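Local coordinates for protein esterase (Uncultured bacterium, PDB 5EGN) that hydrolyses carboxylic esters and degrades N-acyl-homoserine lactones, the quorum-sensing signals of bacteria, using an alpha/beta-hydrolase fold, at residues G144-A152 / G211-V219. The protein carries 2 engineered substitutions. Sequence-based numbering, arbitrary orientation.
Sequences GLLEGAVSA and GEEDLVTTV. Engineered in segment 211-219: V216 (natural residue Ala).
In this alpha/beta hydrolase, the loop that follows strand 206-211 and carries D214, probably the acid of the catalytic triad, meets the link between helices 138-146 and 152-157 of the cap at L145, G148, A149, S151 and A152. G148 O accepts a hydrogen bond from the backbone N of L215 (2.9 Å, 157° at the hydrogen), with L215 CB 3.4 Å from the same oxygen. Next along the loop, V216, an engineered residue (alanine in the natural protein), turns its CG2 branch to L145 and A149. That methyl packs on A149 CB and lies 3.6 Å from L145 CD2, which CG anti to the backbone N (chi1 -179°) brings against the valine, the two side chains crossing at about a right angle. At the other end, the extended E213 chain passes S151 CB and accepts a hydrogen bond at OE1 from A152 N (3.0 Å), on the syn side and 32° out of the carboxylate plane. S151, the N-cap of helix 152-157, sends OG to S154, D239 O and E247. D214 OD1 is held within its own loop by T217 N (2.9 Å), which comes from above the carboxylate plane in an Asx motif, while OD2 bonds to H242 ND1. A149 is bonded through its backbone to H242 as well, which ties the cap link to the presumed triad histidine. The E213 carboxylate thus lies by the first turn of helix 152-157, where the helix dipole would favour its negative charge, and bonds to both D214 oxygens would hold that carboxylate toward H242.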
ATOM      1  N   GLY A 144      -6.752  17.942  13.555  1.00 38.11           N
ATOM      2  CA  GLY A 144      -6.953  17.875  14.990  1.00 37.81           C
ATOM      3  C   GLY A 144      -7.517  16.540  15.438  1.00 37.53           C
ATOM      4  O   GLY A 144      -7.112  16.002  16.468  1.00 37.75           O
ATOM      5  N   LEU A 145      -8.452  16.001  14.662  1.00 37.59           N
ATOM      6  CA  LEU A 145      -9.026  14.693  14.963  1.00 36.68           C
ATOM      7  C   LEU A 145      -7.988  13.589  14.793  1.00 36.24           C
ATOM      8  O   LEU A 145      -7.969  12.617  15.547  1.00 34.81           O
ATOM      9  CB  LEU A 145     -10.236  14.418  14.067  1.00 37.14           C
ATOM     10  CG  LEU A 145     -10.967  13.087  14.263  1.00 35.80           C
ATOM     11  CD1 LEU A 145     -12.460  13.327  14.339  1.00 36.70           C
ATOM     12  CD2 LEU A 145     -10.647  12.116  13.137  1.00 35.58           C
ATOM     13  N   LEU A 146      -7.121  13.752  13.800  1.00 38.14           N
ATOM     14  CA  LEU A 146      -6.131  12.733  13.480  1.00 36.68           C
ATOM     15  C   LEU A 146      -4.991  12.687  14.487  1.00 36.10           C
ATOM     16  O   LEU A 146      -4.314  11.666  14.618  1.00 35.12           O
ATOM     17  CB  LEU A 146      -5.580  12.954  12.073  1.00 36.47           C
ATOM     18  CG  LEU A 146      -5.999  11.843  11.113  1.00 34.91           C
ATOM     19  CD1 LEU A 146      -7.494  11.589  11.220  1.00 36.53           C
ATOM     20  CD2 LEU A 146      -5.618  12.189   9.691  1.00 33.25           C
ATOM     21  N   GLU A 147      -4.782  13.785  15.206  1.00 37.21           N
ATOM     22  CA  GLU A 147      -3.781  13.781  16.270  1.00 38.45           C
ATOM     23  C   GLU A 147      -4.214  12.913  17.456  1.00 36.95           C
ATOM     24  O   GLU A 147      -3.415  12.626  18.347  1.00 39.43           O
ATOM     25  CB  GLU A 147      -3.485  15.207  16.734  1.00 40.93           C
ATOM     26  CG  GLU A 147      -2.460  15.915  15.865  1.00 44.13           C
ATOM     27  CD  GLU A 147      -2.250  17.363  16.252  1.00 56.12           C
ATOM     28  OE1 GLU A 147      -2.957  17.849  17.160  1.00 51.77           O
ATOM     29  OE2 GLU A 147      -1.372  18.015  15.650  1.00 61.92           O
ATOM     30  N   GLY A 148      -5.473  12.488  17.458  1.00 35.27           N
ATOM     31  CA  GLY A 148      -5.974  11.601  18.491  1.00 32.72           C
ATOM     32  C   GLY A 148      -6.184  10.190  17.973  1.00 31.16           C
ATOM     33  O   GLY A 148      -6.744   9.340  18.665  1.00 29.03           O
ATOM     34  N   ALA A 149      -5.722   9.942  16.749  1.00 31.74           N
ATOM     35  CA  ALA A 149      -5.918   8.653  16.094  1.00 29.87           C
ATOM     36  C   ALA A 149      -4.705   7.740  16.233  1.00 28.45           C
ATOM     37  O   ALA A 149      -4.785   6.544  15.948  1.00 27.37           O
ATOM     38  CB  ALA A 149      -6.246   8.858  14.625  1.00 30.18           C
ATOM     39  N   VAL A 150      -3.581   8.301  16.661  1.00 29.11           N
ATOM     40  CA  VAL A 150      -2.373   7.510  16.847  1.00 28.06           C
ATOM     41  C   VAL A 150      -1.840   7.659  18.267  1.00 27.79           C
ATOM     42  O   VAL A 150      -1.997   8.708  18.892  1.00 28.70           O
ATOM     43  CB  VAL A 150      -1.275   7.903  15.838  1.00 28.49           C
ATOM     44  CG1 VAL A 150      -1.625   7.394  14.447  1.00 27.18           C
ATOM     45  CG2 VAL A 150      -1.073   9.410  15.827  1.00 29.94           C
ATOM     46  N   SER A 151      -1.216   6.603  18.775  1.00 27.29           N
ATOM     47  CA  SER A 151      -0.672   6.623  20.125  1.00 28.39           C
ATOM     48  C   SER A 151       0.579   7.488  20.189  1.00 28.60           C
ATOM     49  O   SER A 151       1.158   7.833  19.158  1.00 28.79           O
ATOM     50  CB  SER A 151      -0.357   5.205  20.604  1.00 27.97           C
ATOM     51  OG  SER A 151       0.757   4.667  19.914  1.00 27.72           O
ATOM     52  N   ALA A 152       0.988   7.840  21.404  1.00 28.10           N
ATOM     53  CA  ALA A 152       2.196   8.626  21.611  1.00 28.66           C
ATOM     54  C   ALA A 152       3.418   7.851  21.133  1.00 29.48           C
ATOM     55  O   ALA A 152       4.325   8.413  20.514  1.00 29.81           O
ATOM     56  CB  ALA A 152       2.340   9.004  23.078  1.00 27.65           C
ATOM     57  N   GLY A 211      -7.803   0.238  20.230  1.00 26.48           N
ATOM     58  CA  GLY A 211      -6.565   0.811  20.723  1.00 26.78           C
ATOM     59  C   GLY A 211      -6.826   1.592  21.995  1.00 28.26           C
ATOM     60  O   GLY A 211      -7.834   2.287  22.105  1.00 32.73           O
ATOM     61  N   GLU A 212      -5.921   1.472  22.961  1.00 28.99           N
ATOM     62  CA  GLU A 212      -6.082   2.138  24.250  1.00 30.58           C
ATOM     63  C   GLU A 212      -6.102   3.660  24.119  1.00 30.32           C
ATOM     64  O   GLU A 212      -6.859   4.341  24.811  1.00 29.51           O
ATOM     65  CB  GLU A 212      -4.962   1.717  25.202  1.00 32.81           C
ATOM     66  CG  GLU A 212      -5.014   2.383  26.565  1.00 36.75           C
ATOM     67  CD  GLU A 212      -3.661   2.409  27.246  1.00 41.96           C
ATOM     68  OE1 GLU A 212      -2.646   2.183  26.554  1.00 47.44           O
ATOM     69  OE2 GLU A 212      -3.611   2.659  28.469  1.00 60.18           O
ATOM     70  N   GLU A 213      -5.272   4.187  23.225  1.00 29.49           N
ATOM     71  CA  GLU A 213      -5.126   5.633  23.084  1.00 28.37           C
ATOM     72  C   GLU A 213      -5.951   6.217  21.943  1.00 27.41           C
ATOM     73  O   GLU A 213      -5.778   7.383  21.581  1.00 27.93           O
ATOM     74  CB  GLU A 213      -3.657   5.997  22.876  1.00 28.39           C
ATOM     75  CG  GLU A 213      -2.763   5.663  24.050  1.00 29.37           C
ATOM     76  CD  GLU A 213      -1.351   6.175  23.860  1.00 28.01           C
ATOM     77  OE1 GLU A 213      -1.192   7.306  23.355  1.00 27.33           O
ATOM     78  OE2 GLU A 213      -0.401   5.444  24.206  1.00 28.21           O
ATOM     79  N   ASP A 214      -6.845   5.417  21.374  1.00 26.88           N
ATOM     80  CA  ASP A 214      -7.702   5.904  20.299  1.00 26.76           C
ATOM     81  C   ASP A 214      -8.749   6.868  20.852  1.00 26.24           C
ATOM     82  O   ASP A 214      -9.542   6.515  21.727  1.00 26.02           O
ATOM     83  CB  ASP A 214      -8.374   4.741  19.567  1.00 26.04           C
ATOM     84  CG  ASP A 214      -9.035   5.168  18.264  1.00 25.83           C
ATOM     85  OD1 ASP A 214      -9.195   6.385  18.028  1.00 25.93           O
ATOM     86  OD2 ASP A 214      -9.403   4.278  17.471  1.00 25.48           O
ATOM     87  N   LEU A 215      -8.734   8.093  20.332  1.00 26.86           N
ATOM     88  CA  LEU A 215      -9.655   9.144  20.755  1.00 26.69           C
ATOM     89  C   LEU A 215     -10.679   9.432  19.657  1.00 25.91           C
ATOM     90  O   LEU A 215     -11.733  10.014  19.923  1.00 25.50           O
ATOM     91  CB  LEU A 215      -8.883  10.415  21.124  1.00 27.81           C
ATOM     92  CG  LEU A 215      -8.005  10.281  22.364  1.00 27.51           C
ATOM     93  CD1 LEU A 215      -7.063  11.460  22.522  1.00 27.14           C
ATOM     94  CD2 LEU A 215      -8.879  10.144  23.590  1.00 26.46           C
ATOM     95  N   VAL A 216     -10.358   9.018  18.431  1.00 26.47           N
ATOM     96  CA  VAL A 216     -11.284   9.067  17.300  1.00 26.28           C
ATOM     97  C   VAL A 216     -12.413   8.061  17.514  1.00 26.59           C
ATOM     98  O   VAL A 216     -13.592   8.378  17.328  1.00 26.93           O
ATOM     99  CB  VAL A 216     -10.563   8.750  15.973  1.00 28.04           C
ATOM    100  CG1 VAL A 216     -11.548   8.633  14.827  1.00 28.40           C
ATOM    101  CG2 VAL A 216      -9.528   9.818  15.673  1.00 30.75           C
ATOM    102  N   THR A 217     -12.026   6.841  17.883  1.00 26.61           N
ATOM    103  CA  THR A 217     -12.960   5.816  18.325  1.00 26.19           C
ATOM    104  C   THR A 217     -12.530   5.377  19.729  1.00 25.88           C
ATOM    105  O   THR A 217     -11.523   4.672  19.901  1.00 25.94           O
ATOM    106  CB  THR A 217     -13.013   4.621  17.339  1.00 25.86           C
ATOM    107  OG1 THR A 217     -14.011   4.880  16.345  1.00 26.48           O
ATOM    108  CG2 THR A 217     -13.376   3.324  18.049  1.00 27.87           C
ATOM    109  N   THR A 218     -13.273   5.833  20.735  1.00 26.11           N
ATOM    110  CA  THR A 218     -12.896   5.605  22.122  1.00 25.85           C
ATOM    111  C   THR A 218     -13.077   4.145  22.516  1.00 25.33           C
ATOM    112  O   THR A 218     -13.776   3.391  21.842  1.00 25.72           O
ATOM    113  CB  THR A 218     -13.704   6.499  23.082  1.00 25.83           C
ATOM    114  OG1 THR A 218     -15.084   6.116  23.079  1.00 29.02           O
ATOM    115  CG2 THR A 218     -13.589   7.971  22.693  1.00 25.30           C
ATOM    116  N   VAL A 219     -12.429   3.751  23.607  1.00 24.96           N
ATOM    117  CA  VAL A 219     -12.531   2.385  24.097  1.00 25.34           C
ATOM    118  C   VAL A 219     -13.988   2.070  24.419  1.00 24.74           C
ATOM    119  O   VAL A 219     -14.464   0.967  24.158  1.00 24.31           O
ATOM    120  CB  VAL A 219     -11.641   2.161  25.336  1.00 24.37           C
ATOM    121  CG1 VAL A 219     -11.911   0.798  25.958  1.00 24.74           C
ATOM    122  CG2 VAL A 219     -10.180   2.284  24.952  1.00 25.10           C
TER